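Local structure of electron transfer flavoprotein, alpha subunit (Thermotoga maritima, 7KOE) at residues Asn70-Ala84 with Tyr186-Leu198. The protein probably forms, with its partner flavoprotein subunit, an FAD-containing heterodimer that passes electrons between flavin centres. Sequence-based numbering, arbitrary orientation.
Sequences NREFNTYVNYLYKKA and YDLGTFDKLIEIL
A84 sets its CB squarely over one face of the Y186 ring, 3.9 Å from the centroid and only 11° off the ring normal, a CH-pi contact. On the same ring CD2 meets CZ of F73 at 4.0 Å, the two side chains crossing at about a right angle. L188 continues this tight end, its CD1 packing on CD2 of L80 at 3.8 Å. Replacing Y186 by alanine is likely to open a gap beside F73 and strip the A84 methyl of its aromatic cover. In the fold, Y186 follows strand 181-185, outermost within this chain in the parallel seven-stranded sheet of the N-terminal alpha/beta domain, and the chain then wraps across helix 78-84 toward the partner flavoprotein chain, where E196 and I197 pair antiparallel with one of its strands. Along this path L194 lays CD1 over the Y79 ring, 3.7 Å from the centroid and 13° off the normal. CG anti to the backbone N (chi1 170°) carries the Y79 ring across to 191-194, where O of F191 meets its edge in plane; the hydrogen bond from Y79 OH is modelled implausibly short, its length doubtful. The outer side is looser: D192 and K193 are exposed and barely covered.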
loop_
_atom_site.group_PDB
_atom_site.type_symbol
_atom_site.label_atom_id
_atom_site.label_comp_id
_atom_site.label_asym_id
_atom_site.label_seq_id
_atom_site.Cartn_x
_atom_site.Cartn_y
_atom_site.Cartn_z
ATOM N N ASN B 70 -17.259 -8.030 66.474
ATOM C CA ASN B 70 -18.517 -7.428 66.889
ATOM C C ASN B 70 -19.627 -8.450 66.689
ATOM O O ASN B 70 -19.515 -9.350 65.854
ATOM C CB ASN B 70 -18.839 -6.141 66.128
ATOM C CG ASN B 70 -19.724 -5.217 66.926
ATOM O OD1 ASN B 70 -20.132 -5.550 68.036
ATOM N ND2 ASN B 70 -20.012 -4.044 66.379
ATOM N N ARG B 71 -20.693 -8.309 67.480
ATOM C CA ARG B 71 -21.815 -9.234 67.392
ATOM C C ARG B 71 -22.688 -8.958 66.176
ATOM O O ARG B 71 -23.319 -9.880 65.648
ATOM C CB ARG B 71 -22.647 -9.169 68.677
ATOM C CG ARG B 71 -23.678 -10.283 68.857
ATOM C CD ARG B 71 -23.082 -11.669 68.629
ATOM N NE ARG B 71 -21.913 -11.922 69.467
ATOM C CZ ARG B 71 -21.960 -12.474 70.673
ATOM N NH1 ARG B 71 -23.122 -12.840 71.196
ATOM N NH2 ARG B 71 -20.840 -12.663 71.359
ATOM N N GLU B 72 -22.725 -7.714 65.709
ATOM C CA GLU B 72 -23.517 -7.350 64.542
ATOM C C GLU B 72 -22.763 -7.519 63.229
ATOM O O GLU B 72 -23.150 -6.899 62.237
ATOM C CB GLU B 72 -24.028 -5.905 64.655
ATOM C CG GLU B 72 -24.851 -5.570 65.907
ATOM C CD GLU B 72 -24.010 -5.232 67.128
ATOM O OE1 GLU B 72 -22.829 -4.873 66.958
ATOM O OE2 GLU B 72 -24.533 -5.328 68.258
ATOM N N PHE B 73 -21.703 -8.325 63.191
ATOM C CA PHE B 73 -20.974 -8.576 61.956
ATOM C C PHE B 73 -21.138 -9.999 61.444
ATOM O O PHE B 73 -20.591 -10.323 60.385
ATOM C CB PHE B 73 -19.478 -8.282 62.133
ATOM C CG PHE B 73 -19.139 -6.819 62.231
ATOM C CD1 PHE B 73 -20.061 -5.844 61.892
ATOM C CD2 PHE B 73 -17.881 -6.425 62.651
ATOM C CE1 PHE B 73 -19.737 -4.504 61.988
ATOM C CE2 PHE B 73 -17.552 -5.089 62.743
ATOM C CZ PHE B 73 -18.483 -4.128 62.412
ATOM N N ASN B 74 -21.854 -10.860 62.168
ATOM C CA ASN B 74 -22.075 -12.221 61.684
ATOM C C ASN B 74 -23.059 -12.236 60.526
ATOM O O ASN B 74 -22.866 -12.967 59.548
ATOM C CB ASN B 74 -22.563 -13.116 62.821
ATOM C CG ASN B 74 -21.693 -13.015 64.053
ATOM O OD1 ASN B 74 -22.082 -12.419 65.055
ATOM N ND2 ASN B 74 -20.504 -13.601 63.985
ATOM N N THR B 75 -24.123 -11.443 60.617
ATOM C CA THR B 75 -24.948 -11.188 59.452
ATOM C C THR B 75 -24.229 -10.216 58.522
ATOM O O THR B 75 -23.333 -9.472 58.928
ATOM C CB THR B 75 -26.316 -10.637 59.866
ATOM O OG1 THR B 75 -27.171 -10.555 58.719
ATOM C CG2 THR B 75 -26.188 -9.259 60.507
ATOM N N TYR B 76 -24.606 -10.246 57.251
ATOM C CA TYR B 76 -24.000 -9.358 56.267
ATOM C C TYR B 76 -24.860 -8.111 56.127
ATOM O O TYR B 76 -25.971 -8.169 55.593
ATOM C CB TYR B 76 -23.833 -10.042 54.916
ATOM C CG TYR B 76 -23.376 -9.070 53.857
ATOM C CD1 TYR B 76 -22.105 -8.519 53.906
ATOM C CD2 TYR B 76 -24.220 -8.685 52.821
ATOM C CE1 TYR B 76 -21.681 -7.623 52.951
ATOM C CE2 TYR B 76 -23.802 -7.784 51.861
ATOM C CZ TYR B 76 -22.531 -7.259 51.935
ATOM O OH TYR B 76 -22.103 -6.368 50.984
ATOM N N VAL B 77 -24.349 -6.988 56.618
ATOM C CA VAL B 77 -24.900 -5.673 56.330
ATOM C C VAL B 77 -23.738 -4.839 55.819
ATOM O O VAL B 77 -22.778 -4.589 56.558
ATOM C CB VAL B 77 -25.556 -5.021 57.552
ATOM C CG1 VAL B 77 -25.873 -3.567 57.264
ATOM C CG2 VAL B 77 -26.823 -5.762 57.928
ATOM N N ASN B 78 -23.814 -4.424 54.553
ATOM C CA ASN B 78 -22.746 -3.654 53.928
ATOM C C ASN B 78 -22.594 -2.271 54.540
ATOM O O ASN B 78 -21.525 -1.666 54.421
ATOM C CB ASN B 78 -23.023 -3.519 52.438
ATOM C CG ASN B 78 -24.418 -3.005 52.160
ATOM O OD1 ASN B 78 -25.373 -3.776 52.108
ATOM N ND2 ASN B 78 -24.546 -1.695 52.001
ATOM N N TYR B 79 -23.647 -1.756 55.169
ATOM C CA TYR B 79 -23.552 -0.492 55.886
ATOM C C TYR B 79 -22.648 -0.619 57.105
ATOM O O TYR B 79 -21.909 0.314 57.438
ATOM C CB TYR B 79 -24.955 -0.043 56.283
ATOM C CG TYR B 79 -25.005 1.123 57.226
ATOM C CD1 TYR B 79 -24.380 2.324 56.911
ATOM C CD2 TYR B 79 -25.699 1.034 58.424
ATOM C CE1 TYR B 79 -24.430 3.399 57.775
ATOM C CE2 TYR B 79 -25.758 2.103 59.292
ATOM C CZ TYR B 79 -25.123 3.284 58.961
ATOM O OH TYR B 79 -25.174 4.357 59.819
ATOM N N LEU B 80 -22.677 -1.774 57.771
ATOM C CA LEU B 80 -21.859 -1.982 58.959
ATOM C C LEU B 80 -20.449 -2.437 58.614
ATOM O O LEU B 80 -19.502 -2.070 59.316
ATOM C CB LEU B 80 -22.520 -3.009 59.874
ATOM C CG LEU B 80 -23.907 -2.638 60.386
ATOM C CD1 LEU B 80 -24.537 -3.814 61.104
ATOM C CD2 LEU B 80 -23.821 -1.430 61.297
ATOM N N TYR B 81 -20.298 -3.240 57.558
ATOM C CA TYR B 81 -18.977 -3.709 57.155
ATOM C C TYR B 81 -18.112 -2.566 56.645
ATOM O O TYR B 81 -16.907 -2.531 56.908
ATOM C CB TYR B 81 -19.106 -4.774 56.074
ATOM C CG TYR B 81 -19.236 -6.190 56.568
ATOM C CD1 TYR B 81 -20.351 -6.599 57.279
ATOM C CD2 TYR B 81 -18.252 -7.128 56.296
ATOM C CE1 TYR B 81 -20.477 -7.899 57.717
ATOM C CE2 TYR B 81 -18.368 -8.429 56.723
ATOM C CZ TYR B 81 -19.482 -8.808 57.436
ATOM O OH TYR B 81 -19.597 -10.105 57.869
ATOM N N LYS B 82 -18.711 -1.626 55.910
ATOM C CA LYS B 82 -17.962 -0.499 55.364
ATOM C C LYS B 82 -17.474 0.437 56.461
ATOM O O LYS B 82 -16.410 1.047 56.322
ATOM C CB LYS B 82 -18.833 0.257 54.359
ATOM C CG LYS B 82 -18.135 1.352 53.569
ATOM C CD LYS B 82 -18.582 2.727 54.034
ATOM C CE LYS B 82 -20.061 2.938 53.793
ATOM N NZ LYS B 82 -20.509 4.273 54.266
ATOM N N LYS B 83 -18.224 0.552 57.559
ATOM C CA LYS B 83 -17.785 1.381 58.675
ATOM C C LYS B 83 -16.582 0.774 59.383
ATOM O O LYS B 83 -15.783 1.504 59.981
ATOM C CB LYS B 83 -18.933 1.579 59.661
ATOM C CG LYS B 83 -18.799 2.810 60.534
ATOM C CD LYS B 83 -20.119 3.154 61.198
ATOM C CE LYS B 83 -21.205 3.420 60.169
ATOM N NZ LYS B 83 -22.513 3.698 60.816
ATOM N N ALA B 84 -16.430 -0.547 59.320
ATOM C CA ALA B 84 -15.311 -1.241 59.940
ATOM C C ALA B 84 -14.162 -1.505 58.980
ATOM O O ALA B 84 -13.006 -1.522 59.403
ATOM C CB ALA B 84 -15.782 -2.567 60.538
ATOM N N TYR B 186 -14.462 -4.165 67.904
ATOM C CA TYR B 186 -14.941 -2.973 67.225
ATOM C C TYR B 186 -16.205 -2.440 67.881
ATOM O O TYR B 186 -17.106 -3.202 68.242
ATOM C CB TYR B 186 -15.213 -3.284 65.754
ATOM C CG TYR B 186 -15.233 -2.069 64.867
ATOM C CD1 TYR B 186 -14.058 -1.574 64.320
ATOM C CD2 TYR B 186 -16.421 -1.415 64.572
ATOM C CE1 TYR B 186 -14.066 -0.459 63.506
ATOM C CE2 TYR B 186 -16.437 -0.295 63.756
ATOM C CZ TYR B 186 -15.256 0.175 63.230
ATOM O OH TYR B 186 -15.270 1.283 62.420
ATOM N N ASP B 187 -16.269 -1.119 68.016
ATOM C CA ASP B 187 -17.422 -0.438 68.576
ATOM C C ASP B 187 -18.042 0.411 67.478
ATOM O O ASP B 187 -17.333 0.983 66.645
ATOM C CB ASP B 187 -17.015 0.421 69.786
ATOM C CG ASP B 187 -18.206 0.882 70.628
ATOM O OD1 ASP B 187 -19.253 1.311 70.092
ATOM O OD2 ASP B 187 -18.092 0.799 71.867
ATOM N N LEU B 188 -19.372 0.464 67.471
ATOM C CA LEU B 188 -20.147 1.277 66.543
ATOM C C LEU B 188 -20.818 2.467 67.212
ATOM O O LEU B 188 -20.801 3.570 66.661
ATOM C CB LEU B 188 -21.210 0.412 65.864
ATOM C CG LEU B 188 -20.665 -0.649 64.908
ATOM C CD1 LEU B 188 -21.757 -1.612 64.479
ATOM C CD2 LEU B 188 -20.035 0.007 63.691
ATOM N N GLY B 189 -21.401 2.269 68.394
ATOM C CA GLY B 189 -22.119 3.343 69.048
ATOM C C GLY B 189 -23.493 3.539 68.432
ATOM O O GLY B 189 -24.162 2.589 68.013
ATOM N N THR B 190 -23.926 4.797 68.391
ATOM C CA THR B 190 -25.150 5.154 67.681
ATOM C C THR B 190 -24.897 5.019 66.186
ATOM O O THR B 190 -24.070 5.743 65.623
ATOM C CB THR B 190 -25.580 6.573 68.039
ATOM O OG1 THR B 190 -25.821 6.660 69.449
ATOM C CG2 THR B 190 -26.846 6.942 67.289
ATOM N N PHE B 191 -25.602 4.093 65.540
ATOM C CA PHE B 191 -25.240 3.667 64.197
ATOM C C PHE B 191 -26.290 3.960 63.134
ATOM O O PHE B 191 -25.955 3.883 61.947
ATOM C CB PHE B 191 -24.884 2.169 64.194
ATOM C CG PHE B 191 -26.008 1.254 64.618
ATOM C CD1 PHE B 191 -26.234 0.978 65.962
ATOM C CD2 PHE B 191 -26.794 0.618 63.672
ATOM C CE1 PHE B 191 -27.254 0.127 66.351
ATOM C CE2 PHE B 191 -27.809 -0.240 64.059
ATOM C CZ PHE B 191 -28.041 -0.483 65.396
ATOM N N ASP B 192 -27.527 4.298 63.522
ATOM C CA ASP B 192 -28.588 4.792 62.628
ATOM C C ASP B 192 -28.919 3.786 61.518
ATOM O O ASP B 192 -28.593 3.981 60.347
ATOM C CB ASP B 192 -28.220 6.161 62.040
ATOM C CG ASP B 192 -28.186 7.255 63.089
ATOM O OD1 ASP B 192 -28.676 7.020 64.213
ATOM O OD2 ASP B 192 -27.666 8.350 62.790
ATOM N N LYS B 193 -29.539 2.680 61.945
ATOM C CA LYS B 193 -29.811 1.511 61.109
ATOM C C LYS B 193 -30.620 1.812 59.853
ATOM O O LYS B 193 -31.801 2.164 59.927
ATOM C CB LYS B 193 -30.549 0.449 61.924
ATOM C CG LYS B 193 -30.645 -0.897 61.235
ATOM C CD LYS B 193 -31.162 -1.961 62.183
ATOM C CE LYS B 193 -31.270 -3.305 61.487
ATOM N NZ LYS B 193 -29.937 -3.829 61.078
ATOM N N LEU B 194 -29.981 1.669 58.694
ATOM C CA LEU B 194 -30.639 1.847 57.406
ATOM C C LEU B 194 -31.125 0.512 56.853
ATOM O O LEU B 194 -32.318 0.330 56.599
ATOM C CB LEU B 194 -29.678 2.519 56.422
ATOM C CG LEU B 194 -28.812 3.654 56.968
ATOM C CD1 LEU B 194 -27.616 3.891 56.067
ATOM C CD2 LEU B 194 -29.626 4.926 57.117
ATOM N N ILE B 195 -30.209 -0.430 56.676
ATOM C CA ILE B 195 -30.515 -1.737 56.111
ATOM C C ILE B 195 -30.990 -2.651 57.232
ATOM O O ILE B 195 -30.271 -2.866 58.212
ATOM C CB ILE B 195 -29.287 -2.322 55.400
ATOM C CG1 ILE B 195 -28.956 -1.488 54.167
ATOM C CG2 ILE B 195 -29.499 -3.781 55.044
ATOM C CD1 ILE B 195 -27.667 -1.865 53.508
ATOM N N GLU B 196 -32.201 -3.185 57.094
ATOM C CA GLU B 196 -32.778 -4.082 58.087
ATOM C C GLU B 196 -33.279 -5.334 57.388
ATOM O O GLU B 196 -34.304 -5.294 56.702
ATOM C CB GLU B 196 -33.919 -3.403 58.846
ATOM C CG GLU B 196 -34.604 -4.302 59.850
ATOM C CD GLU B 196 -35.976 -3.798 60.233
ATOM O OE1 GLU B 196 -36.108 -2.591 60.523
ATOM O OE2 GLU B 196 -36.926 -4.609 60.247
ATOM N N ILE B 197 -32.571 -6.441 57.572
ATOM C CA ILE B 197 -32.895 -7.685 56.884
ATOM C C ILE B 197 -34.097 -8.330 57.561
ATOM O O ILE B 197 -34.088 -8.563 58.773
ATOM C CB ILE B 197 -31.691 -8.635 56.874
ATOM C CG1 ILE B 197 -30.480 -7.938 56.254
ATOM C CG2 ILE B 197 -32.025 -9.914 56.130
ATOM C CD1 ILE B 197 -29.237 -8.792 56.211
ATOM N N LEU B 198 -35.139 -8.615 56.780
ATOM C CA LEU B 198 -36.329 -9.273 57.311
ATOM C C LEU B 198 -36.229 -10.790 57.213
ATOM O O LEU B 198 -36.266 -11.488 58.231
ATOM C CB LEU B 198 -37.582 -8.797 56.573
ATOM C CG LEU B 198 -38.073 -7.382 56.844
ATOM C CD1 LEU B 198 -39.431 -7.173 56.197
ATOM C CD2 LEU B 198 -38.137 -7.110 58.332
#